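Local coordinates for protein PCP domain (Thermobifida fusca, PDB 7KW3) that probably serves as the peptidyl carrier protein domain of a non-ribosomal peptide synthetase, holding intermediates on a phosphopantetheine arm, at residues C14-Y17 against A18-G22. Sequence-based numbering, arbitrary orientation.
Sequences CAVY and AEVLG
Val16 and Val20 adopt nearly the same first torsion, chi1 170° and 160°, with CG1 anti to the backbone N and CG2 beside it. One turn apart on a single helix, they therefore meet by unlike branches: CG1 of Val16 reaches forward to CG2 of Val20 at 4.1 Å, the two side chains crossing at a slant. The CG2 of Val20 also lies over the backbone of the preceding turn, 3.4 Å from the Val16 O. Tyr17 and Leu21 form the neighbouring pair. The contact is looser here, CB of Tyr17 standing 4.4 Å from Leu21 CD1, and that methyl approaches the phenol ring obliquely. CG of Leu21, beside its backbone N (chi1 -64°), instead folds back over the Tyr17 carbonyl, 3.3 Å from Tyr17 O. Beneath these side chains run four consecutive i to i+4 hydrogen bonds, from the N-H groups of Ala18 to Leu21 to the carbonyls of Cys14 to Tyr17. The bond from Val20 N to Val16 O measures 2.8 Å, as does that from Leu21 N to Tyr17 O. Outside the turn, Val16 and Val20 both touch Arg48 of helix 39-51. The Tyr17 ring meets Phe32 edge-to-face and its OH is hydrogen-bonded to Pro65 O, which satisfies the polar end of a buried side chain. Gly22, with positive phi, leaves the helical conformation, and its N makes a weak bond to Glu19 O. Apolar residues spaced three and four apart give helix 8-21 an apolar flank, along which these i, i+4 contacts lie, facing helices 39-51 and 67-73 and, at its C-terminal end, the loop residues Phe32 and Leu35, in the compact helical bundle characteristic of phosphopantetheine-binding carrier domains.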
# COMPACT_ATOMS: atom_id res chain seq x y z
N CYS A 14 -3.82 3.19 -0.48
CA CYS A 14 -3.76 4.15 -1.57
C CYS A 14 -3.02 5.41 -1.13
O CYS A 14 -2.12 5.89 -1.83
CB CYS A 14 -5.16 4.53 -2.06
SG CYS A 14 -6.02 3.30 -3.04
N ALA A 15 -3.41 5.97 0.01
CA ALA A 15 -2.79 7.20 0.48
C ALA A 15 -1.31 6.99 0.74
O ALA A 15 -0.49 7.84 0.40
CB ALA A 15 -3.52 7.70 1.73
N VAL A 16 -0.95 5.84 1.33
CA VAL A 16 0.44 5.58 1.66
C VAL A 16 1.27 5.32 0.40
O VAL A 16 2.41 5.78 0.30
CB VAL A 16 0.54 4.41 2.67
CG1 VAL A 16 1.98 3.97 2.84
CG2 VAL A 16 -0.03 4.84 4.02
N TYR A 17 0.71 4.59 -0.58
CA TYR A 17 1.37 4.45 -1.88
C TYR A 17 1.69 5.81 -2.48
O TYR A 17 2.81 6.05 -2.95
CB TYR A 17 0.50 3.70 -2.87
CG TYR A 17 0.58 2.19 -2.90
CD1 TYR A 17 0.62 1.45 -1.72
CD2 TYR A 17 0.55 1.51 -4.11
CE1 TYR A 17 0.65 0.07 -1.76
CE2 TYR A 17 0.59 0.13 -4.15
CZ TYR A 17 0.63 -0.59 -2.98
OH TYR A 17 0.65 -1.96 -3.02
N ALA A 18 0.70 6.71 -2.50
CA ALA A 18 0.90 8.02 -3.10
C ALA A 18 1.98 8.79 -2.35
O ALA A 18 2.85 9.42 -2.97
CB ALA A 18 -0.41 8.80 -3.12
N GLU A 19 1.96 8.72 -1.02
CA GLU A 19 2.95 9.45 -0.24
C GLU A 19 4.35 8.86 -0.44
O GLU A 19 5.32 9.61 -0.60
CB GLU A 19 2.56 9.42 1.24
CG GLU A 19 3.61 10.05 2.16
CD GLU A 19 3.55 9.46 3.58
OE1 GLU A 19 4.57 9.57 4.30
OE2 GLU A 19 2.50 8.89 3.96
N VAL A 20 4.46 7.54 -0.45
CA VAL A 20 5.77 6.89 -0.54
C VAL A 20 6.34 7.04 -1.94
O VAL A 20 7.54 7.28 -2.11
CB VAL A 20 5.66 5.41 -0.13
CG1 VAL A 20 6.83 4.61 -0.66
CG2 VAL A 20 5.59 5.29 1.38
N LEU A 21 5.50 6.90 -2.97
CA LEU A 21 5.95 6.99 -4.35
C LEU A 21 6.04 8.43 -4.85
O LEU A 21 6.49 8.65 -5.98
CB LEU A 21 5.03 6.19 -5.28
CG LEU A 21 5.01 4.68 -5.05
CD1 LEU A 21 3.78 4.07 -5.71
CD2 LEU A 21 6.28 4.04 -5.60
N GLY A 22 5.62 9.41 -4.04
CA GLY A 22 5.69 10.80 -4.48
C GLY A 22 4.62 11.20 -5.47
O GLY A 22 4.81 12.17 -6.20